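Local structure of alpha,alpha-trehalose-phosphate synthase (UDP-forming) (Burkholderia multivorans, 5UOF) at residues 10-16 with 133-139; 277-283 with 366-372; 392-398 with 408-414. The protein belongs to glycosyltransferase family 20, whose members are built on the GT-B fold, two Rossmann-like domains facing each other across a cleft. All coordinates share one frame. Where two conformers were deposited one is given. Residues are numbered along the deposited sequence.

Overall arrangement
Following the chain from its N terminus, contact 1 pairs strand 12-16 with strand 135-139 in the N-terminal sheet, closing a loop of 116 residues between segments 10-16 and 133-139. Contact 2 opens only after that, joining the start of helix 280-293 to the end of strand 364-367, with 82 residues between segments 277-283 and 366-372. Contact 3 follows, its segments 392-398 and 408-414 separated by nine residues. The three loops run in series; none nests or crosses. Contacts 2 and 3 touch, their centres 9 Å apart, because strands 364-367 and 392-396 are neighbours in the second, six-stranded parallel sheet. Contact 1 lies on the opposite side of the chain's centre, its own centre 34 Å and 36 Å from those of contacts 2 and 3.

Contact 1: residues 10-16 with 133-139; sequences SRLIVVS and DDLIWVH
Aliphatic side chains on both faces of a parallel strand pair form the centre of this contact, which belongs to the N-terminal Rossmann-like sheet of the GT-B fold. Strands 12-16 and 135-139 run 4.6 Å apart at 20°, in the register Leu12-Leu135, Ile13-Ile136, Val14-Trp137 and Val15-Val138 (CA-CA 4.6-4.9 Å). One face carries Leu12, Val14, Leu135 and Trp137. There Leu12 CD1 reaches Leu135 CB at 4.3 Å and Trp137 CB at 4.0 Å; Trp137 (chi1 t) also stacks on Phe457 of helix 450-472, while Leu12 and Val14 meet helix 32-43. On the face of Ile13, Val15, Ile136 and Val138, Val15 CG2 lies 4.1 Å from Ile136 CG2, and Val15 CB lies 4.2 Å from Val138 CG2.

Extended backbones supply the parallel hydrogen-bond pattern: Leu135 N to Arg11 O (2.8 Å), Ile13 N to Leu135 O (2.6 Å), Trp137 N to Ile13 O (2.7 Å), Val15 N to Trp137 O (2.9 Å) and His139 N to Val15 O (3.0 Å). Leu12, Val14 and Ser16 make backbone bonds with strand 46-48 instead, so strand 12-16 is interior to the sheet.

At the N-terminal end the packing gives way to charge. Arg11 (m, t, m) presents its guanidinium edge-on to Asp134, pairing NE with OD1 at 3.0 Å and NH2 with OD2 at 2.7 Å in a two-pronged salt bridge. Water 1 accepts from Arg11 N (2.9 Å) and donates to Asp134 OD1 (2.7 Å). Outermost, Ser10 OG donates to Asp133 OD2 at 2.9 Å.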
loop_
_atom_site.group_PDB
_atom_site.type_symbol
_atom_site.label_atom_id
_atom_site.label_comp_id
_atom_site.label_asym_id
_atom_site.label_seq_id
_atom_site.Cartn_x
_atom_site.Cartn_y
_atom_site.Cartn_z
ATOM N N SER A 10 -32.744 -5.266 25.387
ATOM C CA SER A 10 -31.457 -5.651 25.936
ATOM C C SER A 10 -30.550 -4.437 26.098
ATOM O O SER A 10 -30.638 -3.459 25.349
ATOM C CB SER A 10 -30.793 -6.683 25.028
ATOM O OG SER A 10 -31.656 -7.789 24.822
ATOM N N ARG A 11 -29.663 -4.508 27.086
ATOM C CA ARG A 11 -28.676 -3.452 27.259
ATOM C C ARG A 11 -27.713 -3.436 26.085
ATOM O O ARG A 11 -27.288 -4.487 25.597
ATOM C CB ARG A 11 -27.884 -3.647 28.550
ATOM C CG ARG A 11 -28.742 -3.627 29.806
ATOM C CD ARG A 11 -27.865 -3.622 31.036
ATOM N NE ARG A 11 -26.923 -4.739 31.039
ATOM C CZ ARG A 11 -26.039 -4.964 32.005
ATOM N NH1 ARG A 11 -25.972 -4.142 33.045
ATOM N NH2 ARG A 11 -25.211 -6.004 31.924
ATOM N N LEU A 12 -27.386 -2.230 25.627
ATOM C CA LEU A 12 -26.231 -2.017 24.771
ATOM C C LEU A 12 -25.008 -1.824 25.655
ATOM O O LEU A 12 -25.028 -1.007 26.581
ATOM C CB LEU A 12 -26.437 -0.797 23.875
ATOM C CG LEU A 12 -25.277 -0.496 22.922
ATOM C CD1 LEU A 12 -25.096 -1.630 21.921
ATOM C CD2 LEU A 12 -25.502 0.850 22.220
ATOM N N ILE A 13 -23.959 -2.590 25.382
ATOM C CA ILE A 13 -22.682 -2.469 26.065
ATOM C C ILE A 13 -21.711 -1.879 25.056
ATOM O O ILE A 13 -21.318 -2.554 24.101
ATOM C CB ILE A 13 -22.179 -3.827 26.588
ATOM C CG1 ILE A 13 -23.305 -4.579 27.321
ATOM C CG2 ILE A 13 -20.914 -3.664 27.453
ATOM C CD1 ILE A 13 -23.831 -3.912 28.578
ATOM N N VAL A 14 -21.343 -0.617 25.240
ATOM C CA VAL A 14 -20.340 0.025 24.399
ATOM C C VAL A 14 -18.971 -0.199 25.023
ATOM O O VAL A 14 -18.777 0.044 26.220
ATOM C CB VAL A 14 -20.638 1.525 24.239
ATOM C CG1 VAL A 14 -19.425 2.246 23.664
ATOM C CG2 VAL A 14 -21.862 1.739 23.348
ATOM N N VAL A 15 -18.020 -0.663 24.215
ATOM C CA VAL A 15 -16.641 -0.870 24.643
ATOM C C VAL A 15 -15.756 -0.001 23.751
ATOM O O VAL A 15 -15.747 -0.174 22.523
ATOM C CB VAL A 15 -16.235 -2.349 24.548
ATOM C CG1 VAL A 15 -14.773 -2.540 24.932
ATOM C CG2 VAL A 15 -17.135 -3.212 25.429
ATOM N N SER A 16 -15.026 0.941 24.356
ATOM C CA SER A 16 -14.176 1.836 23.573
ATOM C C SER A 16 -12.970 2.276 24.395
ATOM O O SER A 16 -12.782 1.860 25.542
ATOM C CB SER A 16 -14.957 3.058 23.088
ATOM O OG SER A 16 -15.229 3.951 24.157
ATOM N N ASP A 133 -28.221 -11.509 27.534
ATOM C CA ASP A 133 -28.834 -10.888 26.364
ATOM C C ASP A 133 -28.199 -9.558 25.992
ATOM O O ASP A 133 -28.673 -8.904 25.054
ATOM C CB ASP A 133 -30.335 -10.678 26.593
ATOM C CG ASP A 133 -30.617 -9.703 27.723
ATOM O OD1 ASP A 133 -29.956 -9.806 28.777
ATOM O OD2 ASP A 133 -31.487 -8.823 27.550
ATOM N N ASP A 134 -27.156 -9.135 26.703
ATOM C CA ASP A 134 -26.507 -7.869 26.391
ATOM C C ASP A 134 -26.029 -7.852 24.945
ATOM O O ASP A 134 -25.516 -8.851 24.427
ATOM C CB ASP A 134 -25.318 -7.626 27.320
ATOM C CG ASP A 134 -25.732 -7.266 28.739
ATOM O OD1 ASP A 134 -26.904 -6.874 28.951
ATOM O OD2 ASP A 134 -24.864 -7.363 29.633
ATOM N N LEU A 135 -26.197 -6.705 24.297
ATOM C CA LEU A 135 -25.611 -6.454 22.984
ATOM C C LEU A 135 -24.315 -5.673 23.173
ATOM O O LEU A 135 -24.323 -4.591 23.773
ATOM C CB LEU A 135 -26.592 -5.677 22.108
ATOM C CG LEU A 135 -28.010 -6.246 22.052
ATOM C CD1 LEU A 135 -28.953 -5.286 21.336
ATOM C CD2 LEU A 135 -28.026 -7.607 21.379
ATOM N N ILE A 136 -23.207 -6.201 22.651
ATOM C CA ILE A 136 -21.883 -5.634 22.885
ATOM C C ILE A 136 -21.388 -4.997 21.595
ATOM O O ILE A 136 -21.392 -5.644 20.542
ATOM C CB ILE A 136 -20.898 -6.702 23.383
ATOM C CG1 ILE A 136 -21.511 -7.431 24.593
ATOM C CG2 ILE A 136 -19.568 -6.071 23.757
ATOM C CD1 ILE A 136 -20.629 -8.544 25.127
ATOM N N TRP A 137 -20.935 -3.743 21.689
ATOM C CA TRP A 137 -20.473 -2.964 20.536
ATOM C C TRP A 137 -19.070 -2.435 20.821
ATOM O O TRP A 137 -18.905 -1.510 21.625
ATOM C CB TRP A 137 -21.439 -1.820 20.245
ATOM C CG TRP A 137 -21.191 -1.137 18.920
ATOM C CD1 TRP A 137 -20.229 -1.442 18.000
ATOM C CD2 TRP A 137 -21.931 -0.040 18.387
ATOM N NE1 TRP A 137 -20.326 -0.599 16.918
ATOM C CE2 TRP A 137 -21.366 0.270 17.131
ATOM C CE3 TRP A 137 -23.026 0.709 18.846
ATOM C CZ2 TRP A 137 -21.852 1.299 16.334
ATOM C CZ3 TRP A 137 -23.504 1.743 18.042
ATOM C CH2 TRP A 137 -22.918 2.019 16.805
ATOM N N VAL A 138 -18.064 -3.013 20.144
ATOM C CA VAL A 138 -16.647 -2.698 20.331
ATOM C C VAL A 138 -16.188 -1.734 19.244
ATOM O O VAL A 138 -16.488 -1.931 18.058
ATOM C CB VAL A 138 -15.802 -3.986 20.304
ATOM C CG1 VAL A 138 -14.322 -3.670 20.527
ATOM C CG2 VAL A 138 -16.324 -4.985 21.340
ATOM N N HIS A 139 -15.415 -0.716 19.628
ATOM C CA HIS A 139 -15.024 0.347 18.706
ATOM C C HIS A 139 -13.526 0.386 18.462
ATOM O O HIS A 139 -12.740 0.590 19.393
ATOM C CB HIS A 139 -15.515 1.699 19.211
ATOM C CG HIS A 139 -16.986 1.851 19.058
ATOM N ND1 HIS A 139 -17.553 2.451 17.952
ATOM C CD2 HIS A 139 -18.010 1.384 19.808
ATOM C CE1 HIS A 139 -18.869 2.388 18.055
ATOM N NE2 HIS A 139 -19.170 1.741 19.169
HETATM O O HOH W 1 -29.577 -6.798 28.826
#

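Contact 2: residues 277-283 with 366-372; sequences SKGLVER and YVTPLRD
Arg283, folded with chi1 t, chi2 p and chi3 p, dominates this junction between a helix start and the turn after a strand. Its CD sits over the Tyr366 ring, 3.5 Å from the centroid and 7° off the normal, a CH-pi contact; Tyr366 (chi1 t) sends OH to Arg283 O at 2.7 Å. Curling back, Arg283 NH2 donates to Lys278 O (2.9 Å) and also salt-bridges Asp272, while water 3 accepts from Arg283 NE (3.0 Å).

Gly279 is the N-cap, with phi/psi 60/43. Leu370 (m, t) packs its CG 3.6 Å from Gly279 CA, and an ideal CB there would lie 2.6 Å from Leu370 CD2, so both backbone and packing favour glycine. Lys278 (m, m, t, t) extends NZ to Asp372 OD2, a 3.2 Å salt bridge; Asp372 OD2 also bonds Asn375. Water 2 accepts from Lys278 NZ (3.0 Å) and donates to Arg371 O (2.9 Å) and Ser277 OG (2.6 Å), itself hydrogen-bonded to Asp275. Ser277 O receives weak bonds from Leu370 N (2.7 Å) and Arg371 N (3.3 Å).

In the C-terminal Rossmann-like domain, Tyr366 and Thr368 pack on helix 416-428, Val281 on helix 314-335, and strand 364-367 lies between strands 266-271 and 392-396.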
loop_
_atom_site.group_PDB
_atom_site.type_symbol
_atom_site.label_atom_id
_atom_site.label_comp_id
_atom_site.label_asym_id
_atom_site.label_seq_id
_atom_site.Cartn_x
_atom_site.Cartn_y
_atom_site.Cartn_z
ATOM N N SER A 277 -0.793 10.417 7.972
ATOM C CA SER A 277 -1.819 10.211 6.962
ATOM C C SER A 277 -2.359 11.517 6.391
ATOM O O SER A 277 -3.114 11.476 5.418
ATOM C CB SER A 277 -2.987 9.404 7.540
ATOM O OG SER A 277 -3.782 10.212 8.393
ATOM N N LYS A 278 -1.992 12.664 6.959
ATOM C CA LYS A 278 -2.668 13.908 6.614
ATOM C C LYS A 278 -2.073 14.615 5.405
ATOM O O LYS A 278 -2.769 15.427 4.781
ATOM C CB LYS A 278 -2.658 14.854 7.818
ATOM C CG LYS A 278 -3.373 14.281 9.043
ATOM C CD LYS A 278 -4.788 13.908 8.685
ATOM C CE LYS A 278 -5.587 13.546 9.927
ATOM N NZ LYS A 278 -6.966 13.195 9.522
ATOM N N GLY A 279 -0.827 14.323 5.042
ATOM C CA GLY A 279 -0.223 14.992 3.894
ATOM C C GLY A 279 -0.149 16.497 4.049
ATOM O O GLY A 279 -0.455 17.241 3.103
ATOM N N LEU A 280 0.237 16.971 5.234
ATOM C CA LEU A 280 0.163 18.407 5.479
ATOM C C LEU A 280 1.269 19.164 4.747
ATOM O O LEU A 280 1.089 20.339 4.414
ATOM C CB LEU A 280 0.190 18.674 6.979
ATOM C CG LEU A 280 -1.147 18.253 7.596
ATOM C CD1 LEU A 280 -1.068 18.140 9.121
ATOM C CD2 LEU A 280 -2.228 19.253 7.183
ATOM N N VAL A 281 2.412 18.527 4.480
ATOM C CA VAL A 281 3.405 19.179 3.630
ATOM C C VAL A 281 2.820 19.426 2.251
ATOM O O VAL A 281 2.941 20.523 1.688
ATOM C CB VAL A 281 4.689 18.340 3.536
ATOM C CG1 VAL A 281 5.582 18.879 2.413
ATOM C CG2 VAL A 281 5.423 18.355 4.868
ATOM N N GLU A 282 2.197 18.390 1.683
ATOM C CA GLU A 282 1.552 18.519 0.382
ATOM C C GLU A 282 0.476 19.588 0.421
ATOM O O GLU A 282 0.329 20.368 -0.523
ATOM C CB GLU A 282 0.949 17.179 -0.045
ATOM C CG GLU A 282 1.972 16.102 -0.394
ATOM C CD GLU A 282 2.474 15.324 0.811
ATOM O OE1 GLU A 282 3.178 14.313 0.606
ATOM O OE2 GLU A 282 2.172 15.709 1.959
ATOM N N ARG A 283 -0.290 19.627 1.512
ATOM C CA ARG A 283 -1.323 20.644 1.686
ATOM C C ARG A 283 -0.744 22.048 1.515
ATOM O O ARG A 283 -1.259 22.869 0.736
ATOM C CB ARG A 283 -1.942 20.461 3.082
ATOM C CG ARG A 283 -3.299 21.117 3.311
ATOM C CD ARG A 283 -4.438 20.203 2.891
ATOM N NE ARG A 283 -4.382 18.906 3.573
ATOM C CZ ARG A 283 -4.975 18.628 4.728
ATOM N NH1 ARG A 283 -5.672 19.559 5.369
ATOM N NH2 ARG A 283 -4.851 17.413 5.261
ATOM N N TYR A 366 -10.372 22.897 2.942
ATOM C CA TYR A 366 -9.236 22.261 2.276
ATOM C C TYR A 366 -8.906 21.002 3.071
ATOM O O TYR A 366 -8.192 21.049 4.076
ATOM C CB TYR A 366 -8.092 23.250 2.234
ATOM C CG TYR A 366 -6.856 22.886 1.444
ATOM C CD1 TYR A 366 -6.866 21.900 0.477
ATOM C CD2 TYR A 366 -5.680 23.591 1.663
ATOM C CE1 TYR A 366 -5.692 21.609 -0.252
ATOM C CE2 TYR A 366 -4.532 23.323 0.952
ATOM C CZ TYR A 366 -4.534 22.331 0.007
ATOM O OH TYR A 366 -3.364 22.074 -0.664
ATOM N N VAL A 367 -9.467 19.873 2.626
ATOM C CA VAL A 367 -9.457 18.634 3.406
ATOM C C VAL A 367 -8.922 17.498 2.544
ATOM O O VAL A 367 -9.689 16.719 1.968
ATOM C CB VAL A 367 -10.875 18.322 3.924
ATOM C CG1 VAL A 367 -10.854 17.143 4.886
ATOM C CG2 VAL A 367 -11.485 19.552 4.584
ATOM N N THR A 368 -7.607 17.375 2.443
ATOM C CA THR A 368 -7.010 16.461 1.466
ATOM C C THR A 368 -5.989 15.527 2.112
ATOM O O THR A 368 -4.829 15.463 1.688
ATOM C CB THR A 368 -6.399 17.258 0.314
ATOM O OG1 THR A 368 -5.371 18.123 0.811
ATOM C CG2 THR A 368 -7.479 18.114 -0.396
ATOM N N PRO A 369 -6.408 14.734 3.107
ATOM C CA PRO A 369 -5.488 13.752 3.695
ATOM C C PRO A 369 -5.070 12.713 2.673
ATOM O O PRO A 369 -5.809 12.410 1.735
ATOM C CB PRO A 369 -6.320 13.100 4.810
ATOM C CG PRO A 369 -7.758 13.243 4.324
ATOM C CD PRO A 369 -7.766 14.621 3.669
ATOM N N LEU A 370 -3.882 12.134 2.890
ATOM C CA LEU A 370 -3.417 11.063 2.011
ATOM C C LEU A 370 -4.278 9.818 2.147
ATOM O O LEU A 370 -4.416 9.055 1.186
ATOM C CB LEU A 370 -1.961 10.714 2.317
ATOM C CG LEU A 370 -1.022 11.915 2.278
ATOM C CD1 LEU A 370 0.422 11.461 2.521
ATOM C CD2 LEU A 370 -1.167 12.676 0.950
ATOM N N ARG A 371 -4.859 9.603 3.330
ATOM C CA ARG A 371 -5.703 8.449 3.595
ATOM C C ARG A 371 -6.479 8.719 4.878
ATOM O O ARG A 371 -5.897 9.175 5.868
ATOM C CB ARG A 371 -4.838 7.185 3.706
ATOM C CG ARG A 371 -5.588 5.891 3.968
ATOM C CD ARG A 371 -6.621 5.591 2.901
ATOM N NE ARG A 371 -6.023 5.193 1.627
ATOM C CZ ARG A 371 -6.660 4.461 0.716
ATOM N NH1 ARG A 371 -7.894 4.035 0.958
ATOM N NH2 ARG A 371 -6.048 4.124 -0.416
ATOM N N ASP A 372 -7.789 8.450 4.854
ATOM C CA ASP A 372 -8.641 8.730 6.009
ATOM C C ASP A 372 -9.850 7.806 5.961
ATOM O O ASP A 372 -10.496 7.677 4.917
ATOM C CB ASP A 372 -9.073 10.205 5.991
ATOM C CG ASP A 372 -9.583 10.700 7.344
ATOM O OD1 ASP A 372 -10.362 9.976 8.009
ATOM O OD2 ASP A 372 -9.226 11.837 7.723
HETATM O O HOH W 2 -6.339 10.513 8.387
HETATM O O HOH W 3 -2.824 17.077 1.834
#

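Contact 3: residues 392-398 with 408-414; sequences VLVLSEF and ALLVNPY
The edge of the second parallel sheet runs here into the subunit interface: Glu397 OE1 forms a salt bridge with Arg174 of the second subunit, and Asn412 ND2 bonds to the main-chain O of that same Arg174. Between these two side chains, water 4 donates to Glu397 OE2 (2.6 Å) and accepts a weak bond from Asn412 ND2 (3.4 Å).

Strands 392-396 and 409-411 approach to 4.6 Å at 25°, with Val394 opposite Leu409, Leu395 opposite Leu410 and Ser396 opposite Val411 (CA-CA 4.8-5.0 Å). Four hydrogen bonds, each 2.9 Å, set the register: Leu409 N to Leu393 O, Leu395 N to Leu409 O, Val411 N to Leu395 O, and Glu397 N to Val411 O. Within this chain 409-411 is one of the two edge strands of the parallel sheet in the C-terminal Rossmann-like domain of the GT-B fold, and the nine residues joining the segments contain no helix, unlike a classical beta-alpha-beta crossover.

Val394 CG1 meets Val411 CG2 at 4.0 Å on the face where Val411 packs against helix 416-428. On the other face Leu395 (t, p) places CB 3.7 Å from Ala408 CB and CD2 4.0 Å from Leu410 CD2; Leu393 and Leu395 also touch helix 376-384.

Beyond the strands both segments turn. Ser396 OG accepts from Phe398 N (3.0 Å), an ST turn, and is bonded to Pro369 O; Asn412 OD1 accepts from Tyr414 N (3.0 Å), an Asx turn. The Phe398 ring has Pro413 CD at its edge, 3.8 Å from Phe398 CD2, and Phe398 CE2 comes within 4.0 Å of Tyr414 CD2.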
loop_
_atom_site.group_PDB
_atom_site.type_symbol
_atom_site.label_atom_id
_atom_site.label_comp_id
_atom_site.label_asym_id
_atom_site.label_seq_id
_atom_site.Cartn_x
_atom_site.Cartn_y
_atom_site.Cartn_z
ATOM N N VAL A 392 -16.668 26.074 -0.799
ATOM C CA VAL A 392 -16.375 24.932 -1.658
ATOM C C VAL A 392 -15.457 23.983 -0.906
ATOM O O VAL A 392 -14.456 24.417 -0.324
ATOM C CB VAL A 392 -15.698 25.367 -2.967
ATOM C CG1 VAL A 392 -15.311 24.135 -3.801
ATOM C CG2 VAL A 392 -16.604 26.308 -3.745
ATOM N N LEU A 393 -15.792 22.696 -0.924
ATOM C CA LEU A 393 -14.963 21.682 -0.284
ATOM C C LEU A 393 -14.019 21.084 -1.315
ATOM O O LEU A 393 -14.469 20.557 -2.337
ATOM C CB LEU A 393 -15.824 20.585 0.333
ATOM C CG LEU A 393 -15.087 19.366 0.909
ATOM C CD1 LEU A 393 -14.264 19.772 2.117
ATOM C CD2 LEU A 393 -16.095 18.299 1.281
ATOM N N VAL A 394 -12.720 21.150 -1.030
ATOM C CA VAL A 394 -11.694 20.452 -1.802
ATOM C C VAL A 394 -11.307 19.232 -0.986
ATOM O O VAL A 394 -10.846 19.371 0.152
ATOM C CB VAL A 394 -10.476 21.348 -2.064
ATOM C CG1 VAL A 394 -9.393 20.561 -2.780
ATOM C CG2 VAL A 394 -10.882 22.559 -2.916
ATOM N N LEU A 395 -11.507 18.041 -1.551
ATOM C CA LEU A 395 -11.521 16.808 -0.759
ATOM C C LEU A 395 -10.658 15.744 -1.415
ATOM O O LEU A 395 -10.776 15.508 -2.618
ATOM C CB LEU A 395 -12.954 16.279 -0.605
ATOM C CG LEU A 395 -13.144 14.992 0.209
ATOM C CD1 LEU A 395 -12.665 15.183 1.623
ATOM C CD2 LEU A 395 -14.614 14.571 0.221
ATOM N N SER A 396 -9.829 15.072 -0.611
ATOM C CA SER A 396 -9.020 13.962 -1.107
ATOM C C SER A 396 -9.886 12.767 -1.483
ATOM O O SER A 396 -10.772 12.361 -0.725
ATOM C CB SER A 396 -8.027 13.522 -0.032
ATOM O OG SER A 396 -7.439 12.269 -0.370
ATOM N N GLU A 397 -9.590 12.168 -2.639
ATOM C CA GLU A 397 -10.280 10.956 -3.056
ATOM C C GLU A 397 -9.967 9.760 -2.168
ATOM O O GLU A 397 -10.613 8.723 -2.323
ATOM C CB GLU A 397 -9.918 10.604 -4.497
ATOM C CG GLU A 397 -8.459 10.310 -4.707
ATOM C CD GLU A 397 -8.204 9.833 -6.122
ATOM O OE1 GLU A 397 -8.349 8.620 -6.383
ATOM O OE2 GLU A 397 -7.895 10.685 -6.975
ATOM N N PHE A 398 -8.972 9.863 -1.292
ATOM C CA PHE A 398 -8.634 8.777 -0.375
ATOM C C PHE A 398 -9.239 8.962 1.005
ATOM O O PHE A 398 -8.891 8.206 1.930
ATOM C CB PHE A 398 -7.127 8.641 -0.246
ATOM C CG PHE A 398 -6.422 8.405 -1.560
ATOM C CD1 PHE A 398 -6.576 7.209 -2.237
ATOM C CD2 PHE A 398 -5.605 9.385 -2.103
ATOM C CE1 PHE A 398 -5.914 6.986 -3.442
ATOM C CE2 PHE A 398 -4.950 9.174 -3.306
ATOM C CZ PHE A 398 -5.103 7.980 -3.970
ATOM N N ALA A 408 -18.018 17.800 -3.674
ATOM C CA ALA A 408 -16.676 18.320 -3.457
ATOM C C ALA A 408 -15.899 18.337 -4.763
ATOM O O ALA A 408 -16.196 17.587 -5.694
ATOM C CB ALA A 408 -15.916 17.467 -2.435
ATOM N N LEU A 409 -14.917 19.232 -4.830
ATOM C CA LEU A 409 -13.855 19.123 -5.827
ATOM C C LEU A 409 -12.924 18.042 -5.312
ATOM O O LEU A 409 -12.168 18.267 -4.364
ATOM C CB LEU A 409 -13.133 20.455 -6.016
ATOM C CG LEU A 409 -13.896 21.587 -6.718
ATOM C CD1 LEU A 409 -13.005 22.828 -6.849
ATOM C CD2 LEU A 409 -14.385 21.150 -8.118
ATOM N N LEU A 410 -12.994 16.855 -5.917
ATOM C CA LEU A 410 -12.184 15.720 -5.480
ATOM C C LEU A 410 -10.805 15.786 -6.115
ATOM O O LEU A 410 -10.684 16.013 -7.324
ATOM C CB LEU A 410 -12.858 14.405 -5.859
ATOM C CG LEU A 410 -14.221 14.232 -5.195
ATOM C CD1 LEU A 410 -15.027 13.148 -5.897
ATOM C CD2 LEU A 410 -14.039 13.911 -3.703
ATOM N N VAL A 411 -9.765 15.554 -5.311
ATOM C CA VAL A 411 -8.399 15.639 -5.815
ATOM C C VAL A 411 -7.566 14.469 -5.304
ATOM O O VAL A 411 -7.872 13.831 -4.291
ATOM C CB VAL A 411 -7.712 16.964 -5.432
ATOM C CG1 VAL A 411 -8.468 18.136 -6.037
ATOM C CG2 VAL A 411 -7.632 17.102 -3.918
ATOM N N ASN A 412 -6.493 14.209 -6.026
ATOM C CA ASN A 412 -5.483 13.264 -5.591
ATOM C C ASN A 412 -4.373 14.063 -4.924
ATOM O O ASN A 412 -3.674 14.821 -5.611
ATOM C CB ASN A 412 -4.949 12.477 -6.791
ATOM C CG ASN A 412 -3.978 11.371 -6.390
ATOM O OD1 ASN A 412 -3.243 11.507 -5.421
ATOM N ND2 ASN A 412 -3.957 10.281 -7.159
ATOM N N PRO A 413 -4.172 13.942 -3.610
ATOM C CA PRO A 413 -3.190 14.806 -2.931
ATOM C C PRO A 413 -1.747 14.522 -3.314
ATOM O O PRO A 413 -0.873 15.345 -2.998
ATOM C CB PRO A 413 -3.442 14.528 -1.441
ATOM C CG PRO A 413 -4.033 13.151 -1.409
ATOM C CD PRO A 413 -4.835 13.009 -2.684
ATOM N N TYR A 414 -1.468 13.415 -4.006
ATOM C CA TYR A 414 -0.146 13.172 -4.567
ATOM C C TYR A 414 0.097 13.954 -5.847
ATOM O O TYR A 414 1.188 13.871 -6.412
ATOM C CB TYR A 414 0.043 11.686 -4.832
ATOM C CG TYR A 414 0.012 10.898 -3.546
ATOM C CD1 TYR A 414 1.162 10.751 -2.778
ATOM C CD2 TYR A 414 -1.171 10.341 -3.079
ATOM C CE1 TYR A 414 1.146 10.041 -1.596
ATOM C CE2 TYR A 414 -1.198 9.617 -1.881
ATOM C CZ TYR A 414 -0.039 9.482 -1.150
ATOM O OH TYR A 414 -0.034 8.773 0.024
HETATM O O HOH W 4 -6.681 10.006 -9.136
#